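Local atomic coordinates of mitochondrial enolase superfamily member 1 (Homo sapiens, PDB entry 4A35), a protein that catalyses the magnesium-dependent dehydration of L-fuconate to 2-keto-3-deoxy-L-fuconate, a step in the breakdown of L-fucose. Residues A196-A210 against D231-G243. Numbering follows the deposited sequence.
Sequences AWLGYSDDTLKQLCA and DMRRCQIIRDMIG
Arg233 reaches from helix 231-242 to the start of helix 202-210 and holds it with the end of its guanidinium. NH1 and NH2 both point in plane at one atom, Tyr200 O (2.9 Å from NH2), while NH1 also forms a salt bridge with Asp202 OD1 at 2.7 Å. The carboxylate lies nearly coplanar with the guanidinium, 8° apart. CG of Arg233 stands anti to the backbone N (chi1 165°) and the chain bends at chi3, turning the flat group toward the loop; Asp230 is a second anionic partner. Over one face of the Arg234 guanidinium sits Leu198 CD2, and water 1 joins Arg234 NH1 to Trp197 O; Asp230 and Asp231 of its own helix salt-bridge Arg234, and Lys223 O accepts from NH2. Farther along, Leu205 CD2 wedges between Arg234 CB and Ile237 CG2 (3.8 Å), and its CD1 faces Ile238 CG1. Cys209 SG also meets Ile238 CG1, at 3.8 Å, and the folded Met241 chain lays CE against Ala210 CB. The axes of helix segments 202-210 and 231-242 approach to 9.8 Å at 33°; these are successive outer helices of the enolase-superfamily barrel domain, joined through strand 219-223, whose Val222 packs beneath Arg234 and Ile238.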
loop_
_atom_site.group_PDB
_atom_site.type_symbol
_atom_site.label_atom_id
_atom_site.label_comp_id
_atom_site.label_asym_id
_atom_site.label_seq_id
_atom_site.Cartn_x
_atom_site.Cartn_y
_atom_site.Cartn_z
ATOM N N ALA A 196 11.647 25.011 -6.610
ATOM C CA ALA A 196 12.057 23.939 -5.712
ATOM C C ALA A 196 13.006 22.895 -6.275
ATOM O O ALA A 196 13.695 22.243 -5.484
ATOM C CB ALA A 196 10.802 23.184 -5.208
ATOM N N TRP A 197 12.971 22.670 -7.576
ATOM C CA TRP A 197 13.521 21.462 -8.199
ATOM C C TRP A 197 15.030 21.367 -8.194
ATOM O O TRP A 197 15.740 22.383 -8.126
ATOM C CB TRP A 197 12.936 21.255 -9.619
ATOM C CG TRP A 197 11.432 21.456 -9.664
ATOM C CD1 TRP A 197 10.749 22.473 -10.273
ATOM C CD2 TRP A 197 10.432 20.620 -9.037
ATOM N NE1 TRP A 197 9.379 22.290 -10.113
ATOM C CE2 TRP A 197 9.164 21.178 -9.339
ATOM C CE3 TRP A 197 10.485 19.420 -8.279
ATOM C CZ2 TRP A 197 7.961 20.605 -8.875
ATOM C CZ3 TRP A 197 9.291 18.809 -7.906
ATOM C CH2 TRP A 197 8.051 19.420 -8.169
ATOM N N LEU A 198 15.511 20.103 -8.163
ATOM C CA LEU A 198 16.935 19.787 -8.220
ATOM C C LEU A 198 17.476 19.924 -9.678
ATOM O O LEU A 198 16.740 19.692 -10.641
ATOM C CB LEU A 198 17.197 18.365 -7.690
ATOM C CG LEU A 198 16.791 17.942 -6.256
ATOM C CD1 LEU A 198 17.774 16.882 -5.688
ATOM C CD2 LEU A 198 16.654 19.056 -5.336
ATOM N N GLY A 199 18.759 20.278 -9.799
ATOM C CA GLY A 199 19.462 20.359 -11.082
ATOM C C GLY A 199 19.680 21.743 -11.655
ATOM O O GLY A 199 20.376 21.892 -12.673
ATOM N N TYR A 200 19.075 22.773 -11.036
ATOM C CA TYR A 200 19.197 24.141 -11.513
ATOM C C TYR A 200 20.553 24.752 -11.171
ATOM O O TYR A 200 21.003 24.664 -10.014
ATOM C CB TYR A 200 18.111 25.044 -10.881
ATOM C CG TYR A 200 16.672 24.712 -11.200
ATOM C CD1 TYR A 200 16.284 24.345 -12.493
ATOM C CD2 TYR A 200 15.673 24.876 -10.243
ATOM C CE1 TYR A 200 14.945 24.085 -12.799
ATOM C CE2 TYR A 200 14.335 24.633 -10.541
ATOM C CZ TYR A 200 13.977 24.230 -11.814
ATOM O OH TYR A 200 12.658 24.003 -12.097
ATOM N N SER A 201 21.158 25.442 -12.145
ATOM C CA SER A 201 22.363 26.229 -11.882
ATOM C C SER A 201 21.975 27.399 -10.940
ATOM O O SER A 201 20.782 27.694 -10.787
ATOM C CB SER A 201 22.935 26.769 -13.196
ATOM O OG SER A 201 22.073 27.771 -13.716
ATOM N N ASP A 202 22.968 28.101 -10.367
ATOM C CA ASP A 202 22.727 29.286 -9.527
ATOM C C ASP A 202 21.929 30.343 -10.285
ATOM O O ASP A 202 20.921 30.844 -9.790
ATOM C CB ASP A 202 24.072 29.894 -9.080
ATOM C CG ASP A 202 24.763 29.197 -7.922
ATOM O OD1 ASP A 202 24.373 28.043 -7.591
ATOM O OD2 ASP A 202 25.702 29.795 -7.351
ATOM N N ASP A 203 22.396 30.687 -11.495
ATOM C CA ASP A 203 21.747 31.664 -12.376
ATOM C C ASP A 203 20.310 31.274 -12.662
ATOM O O ASP A 203 19.415 32.114 -12.502
ATOM C CB ASP A 203 22.538 31.807 -13.681
ATOM C CG ASP A 203 23.822 32.611 -13.540
ATOM O OD1 ASP A 203 23.956 33.353 -12.532
ATOM O OD2 ASP A 203 24.668 32.546 -14.464
ATOM N N THR A 204 20.071 30.014 -13.053
ATOM C CA THR A 204 18.698 29.552 -13.339
ATOM C C THR A 204 17.785 29.735 -12.110
ATOM O O THR A 204 16.648 30.226 -12.218
ATOM C CB THR A 204 18.706 28.081 -13.757
ATOM O OG1 THR A 204 19.366 27.958 -15.010
ATOM C CG2 THR A 204 17.306 27.511 -13.869
ATOM N N LEU A 205 18.289 29.299 -10.946
ATOM C CA LEU A 205 17.487 29.379 -9.721
ATOM C C LEU A 205 17.216 30.859 -9.360
ATOM O O LEU A 205 16.087 31.176 -8.961
ATOM C CB LEU A 205 18.186 28.642 -8.578
ATOM C CG LEU A 205 17.488 28.650 -7.226
ATOM C CD1 LEU A 205 16.076 28.120 -7.322
ATOM C CD2 LEU A 205 18.325 27.870 -6.207
ATOM N N LYS A 206 18.241 31.756 -9.504
ATOM C CA LYS A 206 18.019 33.180 -9.226
ATOM C C LYS A 206 16.935 33.753 -10.165
ATOM O O LYS A 206 16.098 34.527 -9.715
ATOM C CB LYS A 206 19.328 34.000 -9.331
ATOM C CG LYS A 206 20.344 33.640 -8.254
ATOM C CD LYS A 206 21.756 34.096 -8.615
ATOM C CE LYS A 206 22.723 33.771 -7.499
ATOM N NZ LYS A 206 24.122 34.234 -7.792
ATOM N N GLN A 207 16.943 33.347 -11.449
ATOM C CA GLN A 207 15.968 33.795 -12.468
ATOM C C GLN A 207 14.527 33.366 -12.095
ATOM O O GLN A 207 13.605 34.199 -12.122
ATOM C CB GLN A 207 16.359 33.254 -13.853
ATOM C CG GLN A 207 17.544 34.024 -14.465
ATOM C CD GLN A 207 18.130 33.466 -15.750
ATOM O OE1 GLN A 207 18.319 32.255 -15.940
ATOM N NE2 GLN A 207 18.528 34.367 -16.627
ATOM N N LEU A 208 14.349 32.090 -11.710
ATOM C CA LEU A 208 13.022 31.567 -11.301
ATOM C C LEU A 208 12.481 32.291 -10.061
ATOM O O LEU A 208 11.294 32.668 -10.032
ATOM C CB LEU A 208 13.095 30.075 -11.036
ATOM C CG LEU A 208 13.379 29.218 -12.265
ATOM C CD1 LEU A 208 13.753 27.828 -11.827
ATOM C CD2 LEU A 208 12.181 29.219 -13.234
ATOM N N CYS A 209 13.359 32.518 -9.073
ATOM C CA CYS A 209 13.018 33.262 -7.842
ATOM C C CYS A 209 12.562 34.683 -8.171
ATOM O O CYS A 209 11.495 35.104 -7.726
ATOM C CB CYS A 209 14.198 33.280 -6.882
ATOM S SG CYS A 209 14.498 31.693 -6.076
ATOM N N ALA A 210 13.382 35.424 -8.960
ATOM C CA ALA A 210 13.071 36.790 -9.356
ATOM C C ALA A 210 11.732 36.854 -10.077
ATOM O O ALA A 210 10.922 37.742 -9.779
ATOM C CB ALA A 210 14.188 37.348 -10.246
ATOM N N ASP A 231 21.914 21.329 -1.041
ATOM C CA ASP A 231 20.774 21.896 -0.321
ATOM C C ASP A 231 21.152 23.243 0.283
ATOM O O ASP A 231 20.387 24.188 0.187
ATOM C CB ASP A 231 20.260 20.943 0.771
ATOM C CG ASP A 231 19.624 19.664 0.269
ATOM O OD1 ASP A 231 19.224 19.619 -0.932
ATOM O OD2 ASP A 231 19.501 18.702 1.077
ATOM N N MET A 232 22.340 23.344 0.862
ATOM C CA MET A 232 22.776 24.620 1.422
ATOM C C MET A 232 22.967 25.669 0.326
ATOM O O MET A 232 22.458 26.783 0.502
ATOM C CB MET A 232 24.018 24.453 2.256
ATOM C CG MET A 232 23.646 24.301 3.711
ATOM S SD MET A 232 25.069 23.702 4.537
ATOM C CE MET A 232 24.330 22.856 5.814
ATOM N N ARG A 233 23.569 25.291 -0.830
ATOM C CA ARG A 233 23.739 26.187 -1.984
ATOM C C ARG A 233 22.370 26.774 -2.438
ATOM O O ARG A 233 22.249 27.990 -2.579
ATOM C CB ARG A 233 24.417 25.448 -3.180
ATOM C CG ARG A 233 24.301 26.183 -4.556
ATOM C CD ARG A 233 24.862 25.366 -5.712
ATOM N NE ARG A 233 23.917 24.374 -6.242
ATOM C CZ ARG A 233 23.051 24.581 -7.241
ATOM N NH1 ARG A 233 22.968 25.781 -7.829
ATOM N NH2 ARG A 233 22.260 23.594 -7.659
ATOM N N ARG A 234 21.359 25.910 -2.673
ATOM C CA ARG A 234 20.066 26.343 -3.186
ATOM C C ARG A 234 19.206 27.073 -2.134
ATOM O O ARG A 234 18.496 28.018 -2.494
ATOM C CB ARG A 234 19.297 25.177 -3.839
ATOM C CG ARG A 234 19.972 24.658 -5.138
ATOM C CD ARG A 234 19.139 23.567 -5.797
ATOM N NE ARG A 234 19.179 22.416 -4.919
ATOM C CZ ARG A 234 18.141 21.948 -4.239
ATOM N NH1 ARG A 234 16.922 22.452 -4.440
ATOM N NH2 ARG A 234 18.306 20.961 -3.365
ATOM N N CYS A 235 19.239 26.634 -0.854
ATOM C CA CYS A 235 18.480 27.294 0.209
ATOM C C CYS A 235 19.056 28.689 0.439
ATOM O O CYS A 235 18.287 29.625 0.602
ATOM C CB CYS A 235 18.488 26.461 1.490
ATOM S SG CYS A 235 17.455 24.987 1.398
ATOM N N GLN A 236 20.388 28.836 0.369
ATOM C CA GLN A 236 21.056 30.154 0.505
ATOM C C GLN A 236 20.572 31.124 -0.596
ATOM O O GLN A 236 20.162 32.250 -0.294
ATOM C CB GLN A 236 22.585 30.030 0.461
ATOM C CG GLN A 236 23.315 31.335 0.857
ATOM C CD GLN A 236 23.032 31.712 2.292
ATOM O OE1 GLN A 236 23.359 30.985 3.217
ATOM N NE2 GLN A 236 22.344 32.806 2.507
ATOM N N ILE A 237 20.552 30.662 -1.837
ATOM C CA ILE A 237 20.095 31.486 -2.968
ATOM C C ILE A 237 18.632 31.907 -2.758
ATOM O O ILE A 237 18.316 33.091 -2.900
ATOM C CB ILE A 237 20.313 30.769 -4.330
ATOM C CG1 ILE A 237 21.820 30.743 -4.688
ATOM C CG2 ILE A 237 19.466 31.409 -5.460
ATOM C CD1 ILE A 237 22.213 29.687 -5.629
ATOM N N ILE A 238 17.744 30.959 -2.411
ATOM C CA ILE A 238 16.331 31.305 -2.271
ATOM C C ILE A 238 16.140 32.281 -1.098
ATOM O O ILE A 238 15.494 33.310 -1.266
ATOM C CB ILE A 238 15.439 30.046 -2.153
ATOM C CG1 ILE A 238 15.541 29.200 -3.462
ATOM C CG2 ILE A 238 13.982 30.442 -1.864
ATOM C CD1 ILE A 238 14.890 27.731 -3.277
ATOM N N ARG A 239 16.681 31.945 0.076
ATOM C CA ARG A 239 16.533 32.767 1.276
ATOM C C ARG A 239 17.099 34.199 1.055
ATOM O O ARG A 239 16.445 35.145 1.497
ATOM C CB ARG A 239 17.138 32.048 2.516
ATOM C CG ARG A 239 16.898 32.729 3.867
ATOM C CD ARG A 239 15.463 33.155 4.095
ATOM N NE ARG A 239 14.693 32.160 4.836
ATOM C CZ ARG A 239 13.392 32.251 5.043
ATOM N NH1 ARG A 239 12.696 33.253 4.510
ATOM N NH2 ARG A 239 12.764 31.329 5.766
ATOM N N ASP A 240 18.196 34.367 0.276
ATOM C CA ASP A 240 18.753 35.680 -0.065
ATOM C C ASP A 240 17.855 36.450 -1.052
ATOM O O ASP A 240 17.841 37.684 -0.998
ATOM C CB ASP A 240 20.156 35.547 -0.677
ATOM C CG ASP A 240 21.265 35.124 0.282
ATOM O OD1 ASP A 240 21.035 35.162 1.539
ATOM O OD2 ASP A 240 22.336 34.706 -0.208
ATOM N N MET A 241 17.168 35.737 -1.988
ATOM C CA MET A 241 16.270 36.370 -2.978
ATOM C C MET A 241 14.971 36.799 -2.313
ATOM O O MET A 241 14.482 37.889 -2.588
ATOM C CB MET A 241 15.918 35.434 -4.162
ATOM C CG MET A 241 17.046 35.099 -5.153
ATOM S SD MET A 241 17.678 36.439 -6.177
ATOM C CE MET A 241 16.223 36.823 -7.181
ATOM N N ILE A 242 14.387 35.921 -1.476
ATOM C CA ILE A 242 13.063 36.143 -0.876
ATOM C C ILE A 242 13.100 36.939 0.454
ATOM O O ILE A 242 12.075 37.503 0.836
ATOM C CB ILE A 242 12.249 34.812 -0.735
ATOM C CG1 ILE A 242 12.710 33.933 0.469
ATOM C CG2 ILE A 242 12.250 34.026 -2.074
ATOM C CD1 ILE A 242 11.739 32.739 0.817
ATOM N N GLY A 243 14.245 36.993 1.131
ATOM C CA GLY A 243 14.340 37.719 2.397
ATOM C C GLY A 243 13.843 36.922 3.608
ATOM O O GLY A 243 13.218 35.858 3.451
HETATM O O HOH W 1 15.860 24.521 -6.441
HETATM O O HOH W 2 20.694 20.684 -7.701
#